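Local coordinates for flavoprotein (Thermotoga maritima, PDB 5V8S) that probably transfers electrons as a flavo-diiron oxidoreductase, pairing a metallo-beta-lactamase-like domain that holds a mu-oxo-diiron centre with an FMN-binding flavodoxin-like domain, at residues E19-F22 and E26-V29; M168-Y171 and L176-C179. The protein carries 1 engineered substitution. One frame throughout, in Å; residues are numbered along the deposited sequence.

Contact 1. Residues E19-F22 and E26-V29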
ATOM      1  N   GLU A  19     -22.559  -1.582 -31.455  1.00 30.98           N
ATOM      2  CA  GLU A  19     -23.818  -2.283 -31.683  1.00 32.40           C
ATOM      3  C   GLU A  19     -25.007  -1.349 -31.512  1.00 29.80           C
ATOM      4  O   GLU A  19     -25.020  -0.490 -30.625  1.00 28.00           O
ATOM      5  CB  GLU A  19     -23.927  -3.470 -30.719  1.00 39.14           C
ATOM      6  CG  GLU A  19     -25.231  -4.242 -30.818  1.00 45.95           C
ATOM      7  CD  GLU A  19     -25.120  -5.663 -30.285  1.00 51.82           C
ATOM      8  OE1 GLU A  19     -24.045  -6.283 -30.457  1.00 53.26           O
ATOM      9  OE2 GLU A  19     -26.109  -6.156 -29.696  1.00 54.12           O
ATOM     10  N   ARG A  20     -26.013  -1.524 -32.369  1.00 28.55           N
ATOM     11  CA  ARG A  20     -27.274  -0.826 -32.170  1.00 28.42           C
ATOM     12  C   ARG A  20     -28.012  -1.536 -31.045  1.00 29.51           C
ATOM     13  O   ARG A  20     -28.233  -2.750 -31.111  1.00 33.58           O
ATOM     14  CB  ARG A  20     -28.096  -0.800 -33.457  1.00 30.63           C
ATOM     15  CG  ARG A  20     -29.262   0.177 -33.346  1.00 32.09           C
ATOM     16  CD  ARG A  20     -29.987   0.381 -34.661  1.00 35.81           C
ATOM     17  NE  ARG A  20     -30.473  -0.871 -35.199  1.00 40.07           N
ATOM     18  CZ  ARG A  20     -29.932  -1.513 -36.228  1.00 44.40           C
ATOM     19  NH1 ARG A  20     -28.862  -1.021 -36.852  1.00 45.53           N
ATOM     20  NH2 ARG A  20     -30.466  -2.655 -36.635  1.00 45.96           N
ATOM     21  N   ILE A  21     -28.333  -0.802 -29.988  1.00 27.07           N
ATOM     22  CA  ILE A  21     -28.995  -1.375 -28.825  1.00 25.82           C
ATOM     23  C   ILE A  21     -30.454  -0.940 -28.704  1.00 26.20           C
ATOM     24  O   ILE A  21     -31.210  -1.581 -27.960  1.00 28.23           O
ATOM     25  CB  ILE A  21     -28.224  -1.090 -27.516  1.00 24.94           C
ATOM     26  CG1 ILE A  21     -27.900   0.406 -27.385  1.00 24.37           C
ATOM     27  CG2 ILE A  21     -26.944  -1.940 -27.454  1.00 26.65           C
ATOM     28  CD1 ILE A  21     -27.405   0.804 -26.000  1.00 24.93           C
ATOM     29  N   PHE A  22     -30.872   0.117 -29.399  1.00 25.52           N
ATOM     30  CA  PHE A  22     -32.276   0.478 -29.500  1.00 26.42           C
ATOM     31  C   PHE A  22     -32.557   0.904 -30.927  1.00 27.92           C
ATOM     32  O   PHE A  22     -31.692   1.476 -31.601  1.00 26.84           O
ATOM     33  CB  PHE A  22     -32.649   1.632 -28.561  1.00 26.88           C
ATOM     34  CG  PHE A  22     -32.676   1.242 -27.121  1.00 27.02           C
ATOM     35  CD1 PHE A  22     -33.810   0.684 -26.569  1.00 28.14           C
ATOM     36  CD2 PHE A  22     -31.564   1.429 -26.321  1.00 27.38           C
ATOM     37  CE1 PHE A  22     -33.831   0.312 -25.235  1.00 30.06           C
ATOM     38  CE2 PHE A  22     -31.579   1.060 -24.991  1.00 28.27           C
ATOM     39  CZ  PHE A  22     -32.713   0.508 -24.446  1.00 29.67           C
ATOM     40  N   GLU A  26     -32.883   5.431 -32.455  1.00 29.44           N
ATOM     41  CA  GLU A  26     -31.735   4.652 -32.908  1.00 28.00           C
ATOM     42  C   GLU A  26     -30.537   4.988 -32.018  1.00 26.06           C
ATOM     43  O   GLU A  26     -30.021   6.108 -32.073  1.00 27.05           O
ATOM     44  CB  GLU A  26     -31.477   5.014 -34.368  1.00 29.61           C
ATOM     45  CG  GLU A  26     -30.511   4.117 -35.108  1.00 31.14           C
ATOM     46  CD  GLU A  26     -30.269   4.566 -36.552  1.00 33.11           C
ATOM     47  OE1 GLU A  26     -31.113   5.293 -37.118  1.00 35.78           O
ATOM     48  OE2 GLU A  26     -29.222   4.193 -37.128  1.00 35.22           O
ATOM     49  N   ILE A  27     -30.094   4.026 -31.195  1.00 24.41           N
ATOM     50  CA  ILE A  27     -29.013   4.242 -30.232  1.00 23.04           C
ATOM     51  C   ILE A  27     -27.973   3.156 -30.423  1.00 21.88           C
ATOM     52  O   ILE A  27     -28.316   1.970 -30.488  1.00 23.25           O
ATOM     53  CB  ILE A  27     -29.523   4.230 -28.775  1.00 23.01           C
ATOM     54  CG1 ILE A  27     -30.528   5.358 -28.543  1.00 23.86           C
ATOM     55  CG2 ILE A  27     -28.358   4.346 -27.782  1.00 23.55           C
ATOM     56  CD1 ILE A  27     -31.268   5.236 -27.245  1.00 24.73           C
ATOM     57  N   TYR A  28     -26.705   3.563 -30.489  1.00 21.52           N
ATOM     58  CA  TYR A  28     -25.556   2.673 -30.558  1.00 22.68           C
ATOM     59  C   TYR A  28     -24.740   2.819 -29.286  1.00 21.06           C
ATOM     60  O   TYR A  28     -24.612   3.922 -28.739  1.00 22.16           O
ATOM     61  CB  TYR A  28     -24.642   3.031 -31.735  1.00 25.70           C
ATOM     62  CG  TYR A  28     -25.309   2.860 -33.077  1.00 28.19           C
ATOM     63  CD1 TYR A  28     -26.172   3.829 -33.565  1.00 29.28           C
ATOM     64  CD2 TYR A  28     -25.077   1.736 -33.856  1.00 29.63           C
ATOM     65  CE1 TYR A  28     -26.794   3.681 -34.783  1.00 30.28           C
ATOM     66  CE2 TYR A  28     -25.702   1.578 -35.080  1.00 31.51           C
ATOM     67  CZ  TYR A  28     -26.555   2.556 -35.539  1.00 31.43           C
ATOM     68  OH  TYR A  28     -27.187   2.409 -36.753  1.00 33.80           O
ATOM     69  N   VAL A  29     -24.169   1.710 -28.834  1.00 20.85           N
ATOM     70  CA  VAL A  29     -23.090   1.746 -27.849  1.00 20.73           C
ATOM     71  C   VAL A  29     -21.767   1.572 -28.573  1.00 22.23           C
ATOM     72  O   VAL A  29     -21.655   0.785 -29.525  1.00 23.22           O
ATOM     73  CB  VAL A  29     -23.254   0.680 -26.740  1.00 21.75           C
ATOM     74  CG1 VAL A  29     -23.242  -0.732 -27.337  1.00 23.41           C
ATOM     75  CG2 VAL A  29     -22.186   0.850 -25.648  1.00 21.83           C
TER
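R20 and Y28 meet as a non-hydrogen-bonded antiparallel pair, and their side chains run alongside each other in the same direction. The aliphatic part of R20 lies over one face of the Y28 ring: CB sits 4.2 Å from the ring centroid, an off-centre CH-pi contact, and CG follows above the rim. This overlap depends on CG of R20 being anti to the backbone N (chi1 -168°), which carries the chain along the ring before it bends at chi3. Its guanidinium is then turned nearly perpendicular to the ring and has D23 as salt-bridge partner through NE. The phenol is fixed by E26, two residues back, since Y28 OH donates to E26 OE2 at 2.7 Å, on the anti lone pair.

Beside this pair the ladder is irregular. I27 O accepts I21 N at 2.8 Å and, more weakly, F22 N at 3.3 Å, while I27 N returns a bond to F22 O, approaching from above the carbonyl plane. At the other end, E19 and V29 exchange two ordinary bonds. On the face opposite R20 and Y28, F22 CD2 touches I27 CD1 at 3.9 Å, the two side chains lying side by side and pointing the same way. I21 reaches I27 CG2 with CG1 and V29 CG1 with CG2.

Further out, I175 and F177 pack on I27, I243 touches I21 and V29, and K245 makes a cation-pi contact with F22. Two residues, I21 and F22, set against the single I27 make this a classic beta bulge, in an antiparallel hairpin at the edge of the seven-stranded sheet within this chain.

Contact 2. Residues M168-Y171 and L176-C179; sequences MVTY and LFSC
A beta hairpin of the second sheet in the metallo-beta-lactamase-like domain brings T170 and F177 together as a hydrogen-bonded antiparallel pair. T170 N points almost straight at F177 O, 3.0 Å away with 178° at the hydrogen, and F177 N answers to T170 O at 2.8 Å. The same two carbonyls also take CA-H contacts from V169 and L176.

On the face shared by Y171 and L176, L176 does most of the touching. With chi1 at -166° and chi2 at 75°, it turns CD1 back across to the partner strand, meeting V169 CG2 at 3.8 Å and Y171 CB at 4.0 Å. That methyl lies near the plane of the Y171 ring, at its edge. V169, whose side chain points toward the other strand, uses its second branch on S178, with CG1 3.7 Å from S178 CA. F177 is on the other face, where the edge of its ring comes up to T170 O and Y55 makes an edge-to-face stack with it.

Beyond the T170-F177 pair a water takes over, donating to M168 O at 2.8 Å and to S178 O at 2.7 Å. From S178 the chain runs through C179 to D180, a residue of the diiron pocket. The polar side chains are held from outside the pair: T170 OG1 by N96, Y171 OH by K232 and S178 OG by V181.

Two direct backbone bonds thus grip one end of this buried hairpin, while at the other a donating water bridges two carbonyl oxygens, both acceptors, that cannot bond each other.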
ATOM      1  N   MET A 168     -23.986  14.489 -13.663  1.00 19.53           N
ATOM      2  CA  MET A 168     -25.398  14.534 -13.988  1.00 19.06           C
ATOM      3  C   MET A 168     -25.742  13.270 -14.764  1.00 19.90           C
ATOM      4  O   MET A 168     -24.866  12.513 -15.189  1.00 19.55           O
ATOM      5  CB  MET A 168     -25.727  15.777 -14.831  1.00 20.11           C
ATOM      6  CG  MET A 168     -25.114  15.776 -16.203  1.00 21.49           C
ATOM      7  SD  MET A 168     -25.733  17.179 -17.173  1.00 22.16           S
ATOM      8  CE  MET A 168     -25.091  16.751 -18.778  1.00 21.70           C
ATOM      9  N   VAL A 169     -27.035  13.043 -14.951  1.00 21.14           N
ATOM     10  CA  VAL A 169     -27.504  11.948 -15.784  1.00 21.14           C
ATOM     11  C   VAL A 169     -28.464  12.534 -16.811  1.00 20.78           C
ATOM     12  O   VAL A 169     -29.095  13.566 -16.570  1.00 22.54           O
ATOM     13  CB  VAL A 169     -28.157  10.819 -14.952  1.00 21.85           C
ATOM     14  CG1 VAL A 169     -27.157  10.208 -13.971  1.00 22.38           C
ATOM     15  CG2 VAL A 169     -29.349  11.341 -14.198  1.00 23.57           C
ATOM     16  N   THR A 170     -28.540  11.888 -17.973  1.00 19.59           N
ATOM     17  CA  THR A 170     -29.366  12.330 -19.090  1.00 20.07           C
ATOM     18  C   THR A 170     -30.492  11.321 -19.287  1.00 19.90           C
ATOM     19  O   THR A 170     -30.243  10.123 -19.436  1.00 20.98           O
ATOM     20  CB  THR A 170     -28.521  12.434 -20.363  1.00 21.06           C
ATOM     21  OG1 THR A 170     -27.509  13.433 -20.190  1.00 22.40           O
ATOM     22  CG2 THR A 170     -29.360  12.815 -21.574  1.00 21.46           C
ATOM     23  N   TYR A 171     -31.725  11.811 -19.274  1.00 20.46           N
ATOM     24  CA  TYR A 171     -32.927  10.984 -19.374  1.00 21.02           C
ATOM     25  C   TYR A 171     -33.604  11.256 -20.707  1.00 21.76           C
ATOM     26  O   TYR A 171     -33.952  12.398 -21.000  1.00 23.07           O
ATOM     27  CB  TYR A 171     -33.867  11.355 -18.238  1.00 22.66           C
ATOM     28  CG  TYR A 171     -35.171  10.602 -18.211  1.00 24.60           C
ATOM     29  CD1 TYR A 171     -35.231   9.326 -17.681  1.00 26.73           C
ATOM     30  CD2 TYR A 171     -36.354  11.170 -18.690  1.00 25.21           C
ATOM     31  CE1 TYR A 171     -36.419   8.624 -17.627  1.00 28.33           C
ATOM     32  CE2 TYR A 171     -37.552  10.466 -18.651  1.00 27.34           C
ATOM     33  CZ  TYR A 171     -37.582   9.195 -18.121  1.00 29.18           C
ATOM     34  OH  TYR A 171     -38.776   8.496 -18.066  1.00 31.63           O
ATOM     35  N   LEU A 176     -31.890   6.065 -19.450  1.00 19.97           N
ATOM     36  CA  LEU A 176     -31.022   6.905 -18.635  1.00 20.83           C
ATOM     37  C   LEU A 176     -29.567   6.646 -19.017  1.00 20.54           C
ATOM     38  O   LEU A 176     -29.070   5.521 -18.872  1.00 21.78           O
ATOM     39  CB  LEU A 176     -31.243   6.601 -17.149  1.00 22.31           C
ATOM     40  CG  LEU A 176     -30.651   7.626 -16.178  1.00 24.71           C
ATOM     41  CD1 LEU A 176     -31.497   8.888 -16.169  1.00 25.59           C
ATOM     42  CD2 LEU A 176     -30.549   7.049 -14.784  1.00 25.43           C
ATOM     43  N   PHE A 177     -28.895   7.680 -19.518  1.00 19.15           N
ATOM     44  CA  PHE A 177     -27.458   7.644 -19.777  1.00 18.74           C
ATOM     45  C   PHE A 177     -26.792   8.204 -18.528  1.00 19.07           C
ATOM     46  O   PHE A 177     -26.910   9.397 -18.235  1.00 19.79           O
ATOM     47  CB  PHE A 177     -27.111   8.490 -21.004  1.00 19.18           C
ATOM     48  CG  PHE A 177     -27.793   8.049 -22.271  1.00 19.56           C
ATOM     49  CD1 PHE A 177     -29.034   8.559 -22.623  1.00 19.93           C
ATOM     50  CD2 PHE A 177     -27.172   7.160 -23.135  1.00 20.32           C
ATOM     51  CE1 PHE A 177     -29.653   8.170 -23.815  1.00 20.60           C
ATOM     52  CE2 PHE A 177     -27.777   6.779 -24.332  1.00 21.48           C
ATOM     53  CZ  PHE A 177     -29.017   7.282 -24.667  1.00 21.85           C
ATOM     54  N   SER A 178     -26.145   7.335 -17.755  1.00 19.78           N
ATOM     55  CA  SER A 178     -25.819   7.667 -16.382  1.00 19.89           C
ATOM     56  C   SER A 178     -24.329   7.737 -16.091  1.00 19.88           C
ATOM     57  O   SER A 178     -23.961   8.022 -14.951  1.00 20.93           O
ATOM     58  CB  SER A 178     -26.467   6.645 -15.441  1.00 20.86           C
ATOM     59  OG  SER A 178     -26.108   5.334 -15.812  1.00 22.23           O
ATOM     60  N   CYS A 179     -23.470   7.466 -17.072  1.00 19.84           N
ATOM     61  CA  CYS A 179     -22.020   7.520 -16.901  1.00 20.03           C
ATOM     62  C   CYS A 179     -21.554   6.701 -15.688  1.00 18.76           C
ATOM     63  O   CYS A 179     -21.794   5.503 -15.657  1.00 20.47           O
ATOM     64  CB  CYS A 179     -21.500   8.956 -16.898  1.00 22.72           C
ATOM     65  SG  CYS A 179     -19.756   9.023 -17.350  1.00 28.36           S
TER
HETATM   66  O   HOH W   1     -23.342  10.510 -14.032  1.00 24.70           O

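In the fold
From the N terminus, contact 1 comes first: the chain runs through 16-22, turns over three residues and returns along 26-34, closing a short hairpin at one edge of the seven-stranded sheet. Contact 2 closes a second short hairpin much later, between strands 168-172 and 175-179 inside the five-stranded sheet. The two loops are in series, neither nested nor crossed. Their centres are about 16 Å apart, yet they touch where I27 CD1 packs against F177 CZ at 4.0 Å. That meeting joins the two sheets, in keeping with the beta-sandwich core of the metallo-beta-lactamase fold. Of the two, contact 2 lies nearer the diiron centre.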